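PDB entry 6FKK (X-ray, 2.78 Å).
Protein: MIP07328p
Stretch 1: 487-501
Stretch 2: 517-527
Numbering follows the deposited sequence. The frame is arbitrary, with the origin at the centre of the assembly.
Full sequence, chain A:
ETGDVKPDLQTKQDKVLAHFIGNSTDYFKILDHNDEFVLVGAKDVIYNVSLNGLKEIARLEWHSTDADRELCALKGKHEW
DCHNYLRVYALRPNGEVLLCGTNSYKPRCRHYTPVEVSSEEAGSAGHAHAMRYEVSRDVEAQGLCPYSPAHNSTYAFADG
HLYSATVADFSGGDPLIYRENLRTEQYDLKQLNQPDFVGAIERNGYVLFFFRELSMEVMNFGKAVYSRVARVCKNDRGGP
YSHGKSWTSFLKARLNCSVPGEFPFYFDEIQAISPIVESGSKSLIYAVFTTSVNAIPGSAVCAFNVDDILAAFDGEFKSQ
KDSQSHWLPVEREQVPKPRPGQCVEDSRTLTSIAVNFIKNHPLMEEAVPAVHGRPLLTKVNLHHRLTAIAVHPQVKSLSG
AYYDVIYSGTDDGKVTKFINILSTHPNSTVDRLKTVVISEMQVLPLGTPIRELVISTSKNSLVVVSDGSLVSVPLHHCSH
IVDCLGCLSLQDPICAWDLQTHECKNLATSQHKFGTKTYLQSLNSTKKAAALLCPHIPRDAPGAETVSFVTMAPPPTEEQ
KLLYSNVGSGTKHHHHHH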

ATOM      1  N   CYS A 487      -2.428  31.399  -4.016  1.00 97.55           N
ATOM      2  CA  CYS A 487      -1.869  30.875  -2.774  1.00 93.79           C
ATOM      3  C   CYS A 487      -2.971  30.531  -1.777  1.00 88.02           C
ATOM      4  O   CYS A 487      -2.852  29.560  -1.020  1.00 91.85           O
ATOM      5  CB  CYS A 487      -0.893  31.891  -2.179  1.00 86.31           C
ATOM      6  SG  CYS A 487       0.091  31.331  -0.762  1.00 93.64           S
ATOM      7  N   LEU A 488      -4.055  31.309  -1.770  1.00 81.08           N
ATOM      8  CA  LEU A 488      -5.180  31.036  -0.883  1.00 80.20           C
ATOM      9  C   LEU A 488      -6.166  30.044  -1.490  1.00 85.46           C
ATOM     10  O   LEU A 488      -6.753  29.236  -0.762  1.00 90.86           O
ATOM     11  CB  LEU A 488      -5.900  32.340  -0.527  1.00 68.06           C
ATOM     12  CG  LEU A 488      -5.538  32.936   0.838  1.00 65.98           C
ATOM     13  CD1 LEU A 488      -4.034  33.087   0.996  1.00 73.00           C
ATOM     14  CD2 LEU A 488      -6.225  34.270   1.051  1.00 79.06           C
ATOM     15  N   SER A 489      -6.360  30.085  -2.811  1.00 81.19           N
ATOM     16  CA  SER A 489      -7.241  29.117  -3.458  1.00 83.19           C
ATOM     17  C   SER A 489      -6.654  27.715  -3.452  1.00 77.48           C
ATOM     18  O   SER A 489      -7.408  26.741  -3.546  1.00 89.57           O
ATOM     19  CB  SER A 489      -7.541  29.545  -4.895  1.00 90.92           C
ATOM     20  OG  SER A 489      -8.299  30.741  -4.928  1.00 99.60           O
ATOM     21  N   LEU A 490      -5.329  27.589  -3.350  1.00 68.71           N
ATOM     22  CA  LEU A 490      -4.710  26.269  -3.316  1.00 55.73           C
ATOM     23  C   LEU A 490      -5.175  25.479  -2.098  1.00 54.78           C
ATOM     24  O   LEU A 490      -5.394  24.265  -2.183  1.00 70.62           O
ATOM     25  CB  LEU A 490      -3.188  26.405  -3.322  1.00 53.08           C
ATOM     26  CG  LEU A 490      -2.376  25.113  -3.437  1.00 78.29           C
ATOM     27  CD1 LEU A 490      -2.641  24.422  -4.771  1.00 85.57           C
ATOM     28  CD2 LEU A 490      -0.890  25.389  -3.256  1.00 80.72           C
ATOM     29  N   GLN A 491      -5.340  26.158  -0.962  1.00 59.26           N
ATOM     30  CA  GLN A 491      -5.786  25.544   0.288  1.00 62.45           C
ATOM     31  C   GLN A 491      -4.865  24.408   0.730  1.00 63.26           C
ATOM     32  O   GLN A 491      -5.297  23.463   1.393  1.00 66.44           O
ATOM     33  CB  GLN A 491      -7.234  25.064   0.187  1.00 52.31           C
ATOM     34  CG  GLN A 491      -8.232  26.206   0.135  1.00 66.82           C
ATOM     35  CD  GLN A 491      -9.662  25.728   0.224  1.00 77.55           C
ATOM     36  OE1 GLN A 491     -10.062  24.793  -0.469  1.00 71.44           O
ATOM     37  NE2 GLN A 491     -10.443  26.363   1.091  1.00 68.64           N
ATOM     38  N   ASP A 492      -3.589  24.496   0.364  1.00 59.46           N
ATOM     39  CA  ASP A 492      -2.576  23.608   0.920  1.00 48.14           C
ATOM     40  C   ASP A 492      -2.230  24.080   2.327  1.00 67.11           C
ATOM     41  O   ASP A 492      -1.870  25.249   2.507  1.00 66.81           O
ATOM     42  CB  ASP A 492      -1.323  23.598   0.037  1.00 49.07           C
ATOM     43  CG  ASP A 492      -0.368  22.452   0.362  1.00 69.99           C
ATOM     44  OD1 ASP A 492      -0.102  22.199   1.556  1.00 70.57           O
ATOM     45  OD2 ASP A 492       0.125  21.804  -0.588  1.00 72.54           O
ATOM     46  N   PRO A 493      -2.338  23.219   3.344  1.00 73.76           N
ATOM     47  CA  PRO A 493      -2.047  23.664   4.719  1.00 48.09           C
ATOM     48  C   PRO A 493      -0.619  24.135   4.921  1.00 65.82           C
ATOM     49  O   PRO A 493      -0.335  24.764   5.948  1.00 66.25           O
ATOM     50  CB  PRO A 493      -2.343  22.413   5.562  1.00 46.24           C
ATOM     51  CG  PRO A 493      -2.213  21.273   4.605  1.00 47.17           C
ATOM     52  CD  PRO A 493      -2.704  21.794   3.288  1.00 58.28           C
ATOM     53  N   ILE A 494       0.280  23.868   3.976  1.00 65.61           N
ATOM     54  CA  ILE A 494       1.680  24.236   4.133  1.00 51.37           C
ATOM     55  C   ILE A 494       2.032  25.553   3.441  1.00 54.63           C
ATOM     56  O   ILE A 494       3.080  26.138   3.755  1.00 79.67           O
ATOM     57  CB  ILE A 494       2.590  23.099   3.626  1.00 61.72           C
ATOM     58  CG1 ILE A 494       3.869  23.018   4.455  1.00 56.41           C
ATOM     59  CG2 ILE A 494       2.917  23.281   2.154  1.00 50.96           C
ATOM     60  CD1 ILE A 494       4.637  21.739   4.231  1.00 50.60           C
ATOM     61  N   CYS A 495       1.196  26.037   2.524  1.00 56.89           N
ATOM     62  CA  CYS A 495       1.434  27.304   1.843  1.00 68.94           C
ATOM     63  C   CYS A 495       0.622  28.405   2.515  1.00 65.86           C
ATOM     64  O   CYS A 495      -0.581  28.244   2.746  1.00 59.63           O
ATOM     65  CB  CYS A 495       1.067  27.228   0.358  1.00 68.21           C
ATOM     66  SG  CYS A 495       1.796  25.869  -0.608  1.00 89.26           S
ATOM     67  N   ALA A 496       1.285  29.516   2.827  1.00 66.16           N
ATOM     68  CA  ALA A 496       0.628  30.699   3.361  1.00 62.00           C
ATOM     69  C   ALA A 496       1.165  31.920   2.632  1.00 64.85           C
ATOM     70  O   ALA A 496       2.280  31.910   2.106  1.00 71.81           O
ATOM     71  CB  ALA A 496       0.842  30.835   4.875  1.00 69.05           C
ATOM     72  N   TRP A 497       0.360  32.979   2.599  1.00 66.43           N
ATOM     73  CA  TRP A 497       0.687  34.187   1.851  1.00 69.27           C
ATOM     74  C   TRP A 497       1.191  35.268   2.798  1.00 86.41           C
ATOM     75  O   TRP A 497       0.470  35.683   3.711  1.00 87.79           O
ATOM     76  CB  TRP A 497      -0.523  34.694   1.070  1.00 69.51           C
ATOM     77  CG  TRP A 497      -0.236  35.947   0.311  1.00 90.69           C
ATOM     78  CD1 TRP A 497      -0.599  37.216   0.653  1.00 75.28           C
ATOM     79  CD2 TRP A 497       0.492  36.053  -0.916  1.00 87.78           C
ATOM     80  NE1 TRP A 497      -0.149  38.108  -0.291  1.00 77.83           N
ATOM     81  CE2 TRP A 497       0.527  37.418  -1.264  1.00 82.17           C
ATOM     82  CE3 TRP A 497       1.116  35.126  -1.757  1.00 79.59           C
ATOM     83  CZ2 TRP A 497       1.155  37.878  -2.419  1.00 78.77           C
ATOM     84  CZ3 TRP A 497       1.741  35.584  -2.899  1.00 82.37           C
ATOM     85  CH2 TRP A 497       1.757  36.947  -3.219  1.00 77.37           C
ATOM     86  N   ASP A 498       2.419  35.727   2.570  1.00 74.31           N
ATOM     87  CA  ASP A 498       2.984  36.824   3.343  1.00 77.54           C
ATOM     88  C   ASP A 498       2.542  38.152   2.742  1.00 85.19           C
ATOM     89  O   ASP A 498       2.697  38.382   1.539  1.00103.74           O
ATOM     90  CB  ASP A 498       4.512  36.728   3.365  1.00 79.04           C
ATOM     91  CG  ASP A 498       5.151  37.711   4.335  1.00 84.41           C
ATOM     92  OD1 ASP A 498       4.411  38.437   5.030  1.00 87.91           O
ATOM     93  OD2 ASP A 498       6.399  37.754   4.409  1.00 93.41           O
ATOM     94  N   LEU A 499       1.980  39.024   3.579  1.00 81.96           N
ATOM     95  CA  LEU A 499       1.588  40.343   3.100  1.00 84.89           C
ATOM     96  C   LEU A 499       2.765  41.305   3.069  1.00101.56           C
ATOM     97  O   LEU A 499       2.766  42.248   2.269  1.00 91.14           O
ATOM     98  CB  LEU A 499       0.465  40.909   3.968  1.00 88.01           C
ATOM     99  CG  LEU A 499      -0.887  40.214   3.820  1.00 82.74           C
ATOM    100  CD1 LEU A 499      -1.938  40.873   4.702  1.00 84.05           C
ATOM    101  CD2 LEU A 499      -1.315  40.227   2.365  1.00 82.30           C
ATOM    102  N   GLN A 500       3.767  41.085   3.922  1.00101.15           N
ATOM    103  CA  GLN A 500       4.958  41.927   3.905  1.00102.98           C
ATOM    104  C   GLN A 500       5.716  41.773   2.595  1.00103.63           C
ATOM    105  O   GLN A 500       6.110  42.763   1.971  1.00101.20           O
ATOM    106  CB  GLN A 500       5.863  41.590   5.088  1.00104.15           C
ATOM    107  CG  GLN A 500       5.375  42.112   6.424  1.00109.61           C
ATOM    108  CD  GLN A 500       6.417  41.958   7.510  1.00119.44           C
ATOM    109  OE1 GLN A 500       7.376  41.200   7.365  1.00130.92           O
ATOM    110  NE2 GLN A 500       6.240  42.686   8.603  1.00119.01           N
ATOM    111  N   THR A 501       5.943  40.535   2.169  1.00 98.62           N
ATOM    112  CA  THR A 501       6.587  40.240   0.895  1.00 92.55           C
ATOM    113  C   THR A 501       5.624  39.408   0.065  1.00 95.39           C
ATOM    114  O   THR A 501       5.245  38.306   0.473  1.00120.06           O
ATOM    115  CB  THR A 501       7.905  39.489   1.092  1.00 90.50           C
ATOM    116  OG1 THR A 501       7.635  38.147   1.515  1.00 86.70           O
ATOM    117  CG2 THR A 501       8.757  40.178   2.142  1.00102.76           C
ATOM    118  N   LYS A 517       2.522  36.523  11.775  1.00 84.07           N
ATOM    119  CA  LYS A 517       1.338  37.326  12.066  1.00 86.15           C
ATOM    120  C   LYS A 517       0.801  38.017  10.820  1.00 86.42           C
ATOM    121  O   LYS A 517      -0.403  38.285  10.731  1.00 85.39           O
ATOM    122  CB  LYS A 517       1.652  38.357  13.152  1.00100.16           C
ATOM    123  CG  LYS A 517       1.853  37.758  14.534  1.00106.27           C
ATOM    124  CD  LYS A 517       0.642  36.935  14.950  1.00116.84           C
ATOM    125  CE  LYS A 517       0.844  36.278  16.309  1.00119.93           C
ATOM    126  NZ  LYS A 517       0.975  37.277  17.408  1.00121.04           N
ATOM    127  N   THR A 518       1.667  38.309   9.852  1.00 96.03           N
ATOM    128  CA  THR A 518       1.265  38.954   8.611  1.00 95.59           C
ATOM    129  C   THR A 518       0.885  37.957   7.521  1.00 90.00           C
ATOM    130  O   THR A 518       0.793  38.343   6.351  1.00 86.99           O
ATOM    131  CB  THR A 518       2.385  39.871   8.107  1.00 86.09           C
ATOM    132  OG1 THR A 518       3.594  39.115   7.955  1.00 85.34           O
ATOM    133  CG2 THR A 518       2.624  41.011   9.087  1.00 89.89           C
ATOM    134  N   TYR A 519       0.659  36.695   7.873  1.00 86.38           N
ATOM    135  CA  TYR A 519       0.367  35.656   6.898  1.00 79.58           C
ATOM    136  C   TYR A 519      -1.135  35.411   6.810  1.00 71.77           C
ATOM    137  O   TYR A 519      -1.882  35.660   7.760  1.00 72.34           O
ATOM    138  CB  TYR A 519       1.083  34.347   7.248  1.00 72.32           C
ATOM    139  CG  TYR A 519       2.594  34.372   7.097  1.00 84.22           C
ATOM    140  CD1 TYR A 519       3.289  35.568   6.962  1.00 75.89           C
ATOM    141  CD2 TYR A 519       3.324  33.190   7.080  1.00 70.61           C
ATOM    142  CE1 TYR A 519       4.666  35.586   6.826  1.00 77.45           C
ATOM    143  CE2 TYR A 519       4.700  33.198   6.942  1.00 72.14           C
ATOM    144  CZ  TYR A 519       5.365  34.399   6.815  1.00 78.74           C
ATOM    145  OH  TYR A 519       6.735  34.410   6.676  1.00 78.50           O
ATOM    146  N   LEU A 520      -1.571  34.913   5.653  1.00 69.97           N
ATOM    147  CA  LEU A 520      -2.975  34.613   5.406  1.00 68.55           C
ATOM    148  C   LEU A 520      -3.120  33.185   4.902  1.00 76.45           C
ATOM    149  O   LEU A 520      -2.350  32.737   4.046  1.00 80.74           O
ATOM    150  CB  LEU A 520      -3.586  35.585   4.387  1.00 70.26           C
ATOM    151  CG  LEU A 520      -3.800  37.030   4.840  1.00 80.54           C
ATOM    152  CD1 LEU A 520      -4.407  37.849   3.712  1.00 85.19           C
ATOM    153  CD2 LEU A 520      -4.683  37.079   6.077  1.00 73.93           C
ATOM    154  N   GLN A 521      -4.114  32.477   5.435  1.00 73.33           N
ATOM    155  CA  GLN A 521      -4.435  31.130   4.985  1.00 66.86           C
ATOM    156  C   GLN A 521      -5.868  30.818   5.387  1.00 69.27           C
ATOM    157  O   GLN A 521      -6.305  31.187   6.479  1.00 90.41           O
ATOM    158  CB  GLN A 521      -3.478  30.087   5.575  1.00 58.95           C
ATOM    159  CG  GLN A 521      -3.718  28.669   5.075  1.00 56.04           C
ATOM    160  CD  GLN A 521      -2.751  27.665   5.674  1.00 56.26           C
ATOM    161  OE1 GLN A 521      -2.887  27.267   6.830  1.00 55.48           O
ATOM    162  NE2 GLN A 521      -1.765  27.251   4.884  1.00 69.50           N
ATOM    163  N   SER A 522      -6.593  30.138   4.500  1.00 75.97           N
ATOM    164  CA  SER A 522      -7.992  29.790   4.745  1.00 83.71           C
ATOM    165  C   SER A 522      -8.227  28.381   4.212  1.00 79.42           C
ATOM    166  O   SER A 522      -8.339  28.181   2.999  1.00 93.66           O
ATOM    167  CB  SER A 522      -8.934  30.797   4.095  1.00 84.66           C
ATOM    168  OG  SER A 522     -10.282  30.508   4.422  1.00 76.02           O
ATOM    169  N   LEU A 523      -8.303  27.411   5.122  1.00 67.54           N
ATOM    170  CA  LEU A 523      -8.559  26.026   4.751  1.00 60.67           C
ATOM    171  C   LEU A 523     -10.007  25.610   4.953  1.00 76.40           C
ATOM    172  O   LEU A 523     -10.467  24.679   4.283  1.00 85.44           O
ATOM    173  CB  LEU A 523      -7.660  25.081   5.559  1.00 49.60           C
ATOM    174  CG  LEU A 523      -6.150  25.310   5.503  1.00 50.56           C
ATOM    175  CD1 LEU A 523      -5.428  24.267   6.342  1.00 48.47           C
ATOM    176  CD2 LEU A 523      -5.659  25.279   4.068  1.00 51.32           C
ATOM    177  N   ASN A 524     -10.731  26.275   5.851  1.00 82.48           N
ATOM    178  CA  ASN A 524     -12.096  25.906   6.217  1.00 82.60           C
ATOM    179  C   ASN A 524     -13.128  26.766   5.498  1.00 86.67           C
ATOM    180  O   ASN A 524     -14.123  27.189   6.095  1.00105.39           O
ATOM    181  CB  ASN A 524     -12.272  26.002   7.730  1.00 89.72           C
ATOM    182  CG  ASN A 524     -13.444  25.186   8.236  1.00 95.36           C
ATOM    183  OD1 ASN A 524     -13.997  24.359   7.513  1.00 96.37           O
ATOM    184  ND2 ASN A 524     -13.827  25.410   9.489  1.00 98.56           N
ATOM    185  N   SER A 525     -12.920  27.037   4.211  1.00 79.09           N
ATOM    186  CA  SER A 525     -13.796  27.916   3.451  1.00 83.87           C
ATOM    187  C   SER A 525     -13.886  27.416   2.017  1.00 93.72           C
ATOM    188  O   SER A 525     -13.268  26.415   1.641  1.00 94.68           O
ATOM    189  CB  SER A 525     -13.293  29.363   3.486  1.00 87.41           C
ATOM    190  OG  SER A 525     -12.041  29.482   2.829  1.00 78.12           O
ATOM    191  N   THR A 526     -14.671  28.126   1.211  1.00 94.56           N
ATOM    192  CA  THR A 526     -14.694  27.878  -0.221  1.00 88.88           C
ATOM    193  C   THR A 526     -13.419  28.420  -0.855  1.00 87.22           C
ATOM    194  O   THR A 526     -12.779  29.336  -0.330  1.00 99.56           O
ATOM    195  CB  THR A 526     -15.917  28.535  -0.862  1.00 95.00           C
ATOM    196  OG1 THR A 526     -17.036  28.432   0.025  1.00109.14           O
ATOM    197  CG2 THR A 526     -16.264  27.851  -2.180  1.00 94.04           C
ATOM    198  N   LYS A 527     -13.044  27.839  -1.997  1.00 80.85           N
ATOM    199  CA  LYS A 527     -11.870  28.334  -2.708  1.00 78.84           C
ATOM    200  C   LYS A 527     -12.078  29.760  -3.198  1.00 94.11           C
ATOM    201  O   LYS A 527     -11.107  30.507  -3.368  1.00 79.84           O
ATOM    202  CB  LYS A 527     -11.528  27.404  -3.870  1.00 60.14           C
ATOM    203  CG  LYS A 527     -11.176  25.994  -3.429  1.00 57.31           C
ATOM    204  CD  LYS A 527     -10.146  25.369  -4.347  1.00 51.94           C
ATOM    205  CE  LYS A 527      -9.448  24.216  -3.655  1.00 56.59           C
ATOM    206  NZ  LYS A 527      -8.118  23.928  -4.258  1.00 73.81           N
TER

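Where two segments pair as strands over only a few residues, their contact can continue beyond the ladder through long polar side chains that reach across to backbone carbonyls. The contact between residues 487-501 and 517-527 of MIP07328p illustrates this well. The three residues with the most area covered by the opposite stretch are Gln491, Leu520 and Lys527. Leu520 belongs to the ladder, while Gln491 and Lys527 reach beyond it to backbone carbonyls.

Leu520 lies in the short antiparallel ladder. It faces Trp497 in a hydrogen-bonded pair, with Trp497 N donating to Leu520 O at 3.1 Å, almost linearly, and Leu520 N donating to Trp497 O at 2.9 Å. The same carbonyl receives a CA-H...O contact from the neighbouring residue, with Tyr519 CA 3.2 Å from Trp497 O. The side chain of Leu520 lies on the same face of the sheet as that of Trp497 and makes apolar contacts with two leucines: its CB is 4.2 Å from Leu488 CD1, and its CD1 is 4.0 Å from Leu499 CD1. Tyr519 and Asp498 form the adjacent non-hydrogen-bonded pair, with their side chains on the other face, where Tyr519 CD2 also approaches Ala496 CB at 4.1 Å. The pairing is extended by Leu499 N, which donates to Thr518 O at 3.1 Å, while Thr518 OG1 donates to Asp498 OD1, also at 3.1 Å. That carboxylate oxygen accepts from Gln500 N as well, at 2.9 Å, so one side chain joins a contact across the stretches to the local fold of its own.

Gln491 shows how a side chain can take over where ladder pairing is absent. It is the first residue after the helix to leave helical geometry, and its phi is positive. Its CA-to-CB bond points sideways, but the extended chi2 carries the amide to the second stretch, where Gln491 NE2 donates to Ser525 O at 2.9 Å and, weakly, to Ser522 O at 3.4 Å. Its backbone contributes packing, with Gln491 O 3.3 Å from Leu523 CD2; Leu523 CD1 in turn lies 3.7 Å from Pro493 CB.

Gln521 makes the reciprocal reach. With chi1 and chi2 both t, its amide enters the turn from Asp492 to Cys495, where Gln521 NE2 donates to Pro493 O at 3.1 Å and to Cys495 O at 2.6 Å. Asp492 O is also 3.1 Å from Gln521 NE2, but the angle is too poor for a hydrogen bond, a reminder that distance alone does not establish one.

Lys527 completes the pattern at the helical end of the first stretch. Its long side chain brings the ammonium group to the backbone, Lys527 NZ donating to Ser489 O at 3.0 Å and weakly to Leu490 O at 3.4 Å. On the way, Lys527 CE passes 3.3 Å from Gln491 OE1, bringing two of the three principal residues into direct contact.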